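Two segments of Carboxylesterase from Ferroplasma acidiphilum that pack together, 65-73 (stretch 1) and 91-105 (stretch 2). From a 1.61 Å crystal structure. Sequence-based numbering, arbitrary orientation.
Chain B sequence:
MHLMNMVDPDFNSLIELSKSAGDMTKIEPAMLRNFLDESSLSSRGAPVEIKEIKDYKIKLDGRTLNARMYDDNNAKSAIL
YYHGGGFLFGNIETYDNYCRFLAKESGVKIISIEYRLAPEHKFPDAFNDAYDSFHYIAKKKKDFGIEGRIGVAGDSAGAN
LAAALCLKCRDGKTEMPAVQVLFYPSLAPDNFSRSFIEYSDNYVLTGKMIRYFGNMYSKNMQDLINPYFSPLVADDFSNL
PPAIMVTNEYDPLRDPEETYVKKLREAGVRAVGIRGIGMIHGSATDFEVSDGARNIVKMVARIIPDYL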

# COMPACT_ATOMS: atom_id res chain seq x y z
N LEU B 65 -5.23 -33.64 26.86
CA LEU B 65 -5.77 -33.06 25.63
C LEU B 65 -6.12 -34.21 24.68
O LEU B 65 -5.34 -35.20 24.58
N ASN B 66 -7.15 -33.98 23.90
CA ASN B 66 -7.37 -34.88 22.75
C ASN B 66 -6.38 -34.56 21.64
O ASN B 66 -6.01 -33.38 21.42
N ALA B 67 -5.95 -35.59 20.89
CA ALA B 67 -5.13 -35.41 19.64
C ALA B 67 -5.55 -36.42 18.61
O ALA B 67 -5.90 -37.57 18.99
N ARG B 68 -5.62 -36.02 17.35
CA ARG B 68 -5.89 -36.98 16.27
C ARG B 68 -4.74 -37.01 15.32
O ARG B 68 -4.36 -35.94 14.75
N MET B 69 -4.22 -38.20 15.03
CA MET B 69 -3.12 -38.41 14.13
C MET B 69 -3.61 -38.93 12.77
O MET B 69 -4.49 -39.81 12.70
N TYR B 70 -3.22 -38.24 11.70
CA TYR B 70 -3.63 -38.58 10.31
C TYR B 70 -2.39 -38.97 9.59
O TYR B 70 -1.37 -38.19 9.60
N ASP B 71 -2.36 -40.12 8.89
CA ASP B 71 -1.11 -40.51 8.27
C ASP B 71 -1.50 -41.30 7.02
O ASP B 71 -2.14 -42.36 7.14
N ASP B 72 -1.26 -40.70 5.87
CA ASP B 72 -1.62 -41.38 4.60
C ASP B 72 -0.45 -42.13 4.00
O ASP B 72 -0.53 -42.55 2.82
N ASN B 73 0.67 -42.23 4.67
CA ASN B 73 1.93 -42.58 3.96
C ASN B 73 2.93 -43.35 4.85
O ASN B 73 4.12 -43.32 4.57
N ASN B 91 -12.24 -27.24 16.90
CA ASN B 91 -11.87 -28.50 17.56
C ASN B 91 -11.47 -29.51 16.50
O ASN B 91 -11.37 -29.23 15.29
N ILE B 92 -11.08 -30.70 16.96
CA ILE B 92 -10.63 -31.69 16.07
C ILE B 92 -11.68 -32.02 14.99
O ILE B 92 -11.35 -32.20 13.84
N GLU B 93 -12.94 -32.12 15.39
CA GLU B 93 -13.95 -32.46 14.43
C GLU B 93 -14.15 -31.37 13.42
O GLU B 93 -14.25 -31.74 12.23
N THR B 94 -14.10 -30.08 13.83
CA THR B 94 -14.39 -29.07 12.80
C THR B 94 -13.19 -28.94 11.82
O THR B 94 -13.34 -28.47 10.68
N TYR B 95 -11.98 -29.33 12.31
CA TYR B 95 -10.81 -29.31 11.47
C TYR B 95 -10.57 -30.61 10.76
O TYR B 95 -9.58 -30.69 10.08
N ASP B 96 -11.41 -31.64 10.91
CA ASP B 96 -10.98 -32.89 10.42
C ASP B 96 -10.83 -32.96 8.86
O ASP B 96 -9.87 -33.57 8.35
N ASN B 97 -11.74 -32.34 8.10
CA ASN B 97 -11.64 -32.36 6.63
C ASN B 97 -10.25 -31.68 6.24
O ASN B 97 -9.53 -32.24 5.43
N TYR B 98 -9.95 -30.56 6.92
CA TYR B 98 -8.74 -29.83 6.57
C TYR B 98 -7.45 -30.61 6.94
O TYR B 98 -6.51 -30.74 6.17
N CYS B 99 -7.42 -31.21 8.15
CA CYS B 99 -6.28 -31.99 8.55
C CYS B 99 -6.02 -33.22 7.68
O CYS B 99 -4.93 -33.55 7.35
N ARG B 100 -7.14 -33.88 7.32
CA ARG B 100 -7.03 -34.91 6.28
C ARG B 100 -6.36 -34.44 4.98
O ARG B 100 -5.47 -35.10 4.49
N PHE B 101 -6.78 -33.27 4.48
CA PHE B 101 -6.17 -32.72 3.31
C PHE B 101 -4.71 -32.39 3.49
O PHE B 101 -3.91 -32.70 2.64
N LEU B 102 -4.35 -31.79 4.63
CA LEU B 102 -2.93 -31.64 4.85
C LEU B 102 -2.17 -32.93 4.89
O LEU B 102 -1.06 -32.95 4.45
N ALA B 103 -2.72 -33.98 5.53
CA ALA B 103 -2.04 -35.24 5.50
C ALA B 103 -1.86 -35.86 4.11
O ALA B 103 -0.79 -36.33 3.81
N LYS B 104 -2.92 -35.73 3.30
CA LYS B 104 -2.90 -36.31 1.96
C LYS B 104 -1.84 -35.57 1.10
O LYS B 104 -0.99 -36.17 0.45
N GLU B 105 -1.84 -34.23 1.19
CA GLU B 105 -0.93 -33.47 0.36
C GLU B 105 0.54 -33.42 0.81
O GLU B 105 1.46 -33.30 -0.02

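Strand 65-71 runs over helix 96-105 and the turn before it, the two axes 36° from parallel and 7.7 Å apart at closest approach, and alternate strand side chains (Asn-66, Arg-68, Tyr-70) face stretch 2. Leu-65 is out of reach. Asn-66 (chi1 m) points toward stretch 2, its CB 3.8 Å from CD1 of Ile-92. Ala-67 turns its CB away, yet its CA still lies 3.8 Å from Ile-92 CD1; Ile-92 (m, t) points toward the strand, and the same methyl touches Asn-66. Arg-68 (t, t, m) points toward stretch 2, and its guanidinium meets two acids near its plane: NH2 bonds Glu-93 OE2 at 2.8 Å, while NH1 bonds Glu-93 OE1 at 3.1 Å and Asp-96 OD1 at 2.9 Å, all within salt bridges. Ile-92 CG2 covers one face of the group, 3.6 Å from NH1. Glu-93 (m, m) starts away from the strand, but its carboxylate curls back. Met-69 makes no contact. Tyr-70 (m, chi2 -95°) lays its ring along the helix: Cys-99 CB sits over one face, 3.9 Å from the ring centroid, in a CH-pi contact, and Arg-100 CG approaches CE1 at 3.6 Å. Ala-103 points toward the strand, and its CB packs 3.6 Å from Tyr-70 CB. At the ring edge, Tyr-70 OH donates to Asp-96 OD1 at 2.6 Å and accepts from water 1 (3.0 Å), which also donates to Ile-92 O (2.8 Å). Asp-96 (t) thus serves both Arg-68 and Tyr-70 through OD1, while its OD2 receives Arg-100 NE at 2.8 Å. Asp-71 points away. Asp-72 (t) points toward stretch 2, and its OD2 lies 3.4 Å from Lys-104 NZ in a salt bridge, though the position of OD2 is less certain. Three waters reinforce this end: water 2 joins Asp-72 N to Ala-103 O, water 3 joins Asp-72 OD2 to Lys-104 O, and water 4 links Asp-72 OD1 to Lys-104 NZ.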

# COMPACT_ATOMS: atom_id res chain seq x y z
CB LEU B 65 -4.67 -32.28 24.90
CG LEU B 65 -4.03 -31.23 25.84
CD1 LEU B 65 -2.99 -30.41 24.98
CD2 LEU B 65 -4.96 -30.21 26.51
CB ASN B 66 -8.77 -34.76 22.16
CG ASN B 66 -9.86 -35.26 23.09
OD1 ASN B 66 -10.99 -34.70 23.16
ND2 ASN B 66 -9.57 -36.32 23.74
CB ALA B 67 -3.71 -35.53 19.89
CB ARG B 68 -7.22 -36.68 15.59
CG ARG B 68 -7.53 -37.62 14.45
CD ARG B 68 -8.93 -37.45 13.94
NE ARG B 68 -9.95 -37.84 14.95
CZ ARG B 68 -11.24 -37.51 14.98
NH1 ARG B 68 -11.82 -36.71 14.04
NH2 ARG B 68 -12.00 -37.96 16.01
CB MET B 69 -2.18 -39.44 14.74
CG MET B 69 -0.94 -39.63 14.02
SD MET B 69 -0.96 -40.54 12.48
CE MET B 69 -1.75 -42.20 12.74
CB TYR B 70 -4.20 -37.35 9.59
CG TYR B 70 -5.37 -36.72 10.26
CD1 TYR B 70 -6.68 -37.04 9.89
CD2 TYR B 70 -5.20 -35.77 11.34
CE1 TYR B 70 -7.74 -36.43 10.48
CE2 TYR B 70 -6.22 -35.19 11.94
CZ TYR B 70 -7.55 -35.48 11.53
OH TYR B 70 -8.62 -34.85 12.09
CB ASP B 71 -0.33 -41.44 9.21
CG ASP B 71 1.01 -41.87 8.67
OD1 ASP B 71 1.43 -41.37 7.60
OD2 ASP B 71 1.66 -42.72 9.37
CB ASP B 72 -2.06 -40.32 3.59
CG ASP B 72 -3.01 -40.89 2.49
OD1 ASP B 72 -3.86 -41.75 2.77
OD2 ASP B 72 -2.90 -40.40 1.33
CB ASN B 73 2.51 -41.24 3.38
CG ASN B 73 3.61 -41.43 2.34
OD1 ASN B 73 3.71 -42.50 1.68
ND2 ASN B 73 4.45 -40.38 2.18
CB ASN B 91 -13.03 -28.99 18.49
CG ASN B 91 -14.29 -29.26 17.73
OD1 ASN B 91 -14.30 -29.85 16.65
ND2 ASN B 91 -15.40 -28.79 18.30
CB ILE B 92 -10.22 -32.95 16.88
CG1 ILE B 92 -8.82 -32.76 17.44
CG2 ILE B 92 -10.15 -34.13 15.95
CD1 ILE B 92 -8.41 -33.75 18.55
CB GLU B 93 -15.32 -32.80 15.08
CG GLU B 93 -15.23 -34.02 16.07
CD GLU B 93 -14.66 -35.32 15.49
OE1 GLU B 93 -14.64 -35.55 14.27
OE2 GLU B 93 -14.13 -36.11 16.32
CB THR B 94 -14.74 -27.73 13.34
OG1 THR B 94 -13.61 -27.15 14.04
CG2 THR B 94 -15.86 -27.78 14.37
CB TYR B 95 -9.51 -28.89 12.37
CG TYR B 95 -9.44 -27.34 12.35
CD1 TYR B 95 -10.38 -26.59 13.01
CD2 TYR B 95 -8.37 -26.71 11.64
CE1 TYR B 95 -10.33 -25.10 12.96
CE2 TYR B 95 -8.35 -25.32 11.63
CZ TYR B 95 -9.29 -24.56 12.22
OH TYR B 95 -9.25 -23.19 12.16
CB ASP B 96 -12.10 -33.89 10.92
CG ASP B 96 -11.70 -35.36 10.68
OD1 ASP B 96 -10.84 -35.94 11.40
OD2 ASP B 96 -12.24 -35.88 9.64
CB ASN B 97 -12.74 -31.60 5.92
CG ASN B 97 -14.03 -32.44 5.79
OD1 ASN B 97 -14.18 -33.47 6.49
ND2 ASN B 97 -14.91 -32.01 4.94
CB TYR B 98 -8.80 -28.50 7.28
CG TYR B 98 -7.49 -27.68 7.20
CD1 TYR B 98 -7.23 -26.88 6.10
CD2 TYR B 98 -6.77 -27.61 8.37
CE1 TYR B 98 -5.98 -26.14 6.09
CE2 TYR B 98 -5.62 -26.88 8.38
CZ TYR B 98 -5.32 -26.15 7.30
OH TYR B 98 -4.20 -25.32 7.26
CB CYS B 99 -6.37 -32.36 10.01
SG CYS B 99 -5.96 -30.87 11.06
CB ARG B 100 -8.43 -35.47 5.97
CG ARG B 100 -8.98 -36.39 7.12
CD ARG B 100 -10.43 -36.55 6.77
NE ARG B 100 -11.10 -37.51 7.65
CZ ARG B 100 -11.23 -38.82 7.39
NH1 ARG B 100 -10.76 -39.41 6.28
NH2 ARG B 100 -11.85 -39.57 8.32
CB PHE B 101 -6.99 -31.47 2.91
CG PHE B 101 -6.51 -30.82 1.62
CD1 PHE B 101 -6.76 -31.46 0.38
CD2 PHE B 101 -5.82 -29.62 1.61
CE1 PHE B 101 -6.38 -30.88 -0.81
CE2 PHE B 101 -5.39 -29.06 0.39
CZ PHE B 101 -5.69 -29.69 -0.82
CB LEU B 102 -2.67 -30.96 6.20
CG LEU B 102 -3.17 -29.53 6.35
CD1 LEU B 102 -2.78 -28.99 7.83
CD2 LEU B 102 -2.59 -28.58 5.33
CB ALA B 103 -2.81 -36.19 6.46
CB LYS B 104 -4.25 -36.28 1.35
CG LYS B 104 -4.30 -36.97 -0.05
CD LYS B 104 -5.42 -38.08 -0.19
CE LYS B 104 -4.92 -39.55 -0.19
NZ LYS B 104 -6.03 -40.54 -0.06
CB GLU B 105 -1.47 -32.03 0.24
CG GLU B 105 -2.85 -31.94 -0.45
CD GLU B 105 -2.83 -32.42 -1.89
OE1 GLU B 105 -1.76 -32.41 -2.53
OE2 GLU B 105 -3.90 -32.96 -2.34
O HOH W 1 -8.61 -32.13 13.24
O HOH W 2 0.31 -38.30 5.53
O HOH W 3 -0.24 -38.78 0.97
O HOH W 4 -4.88 -43.16 0.82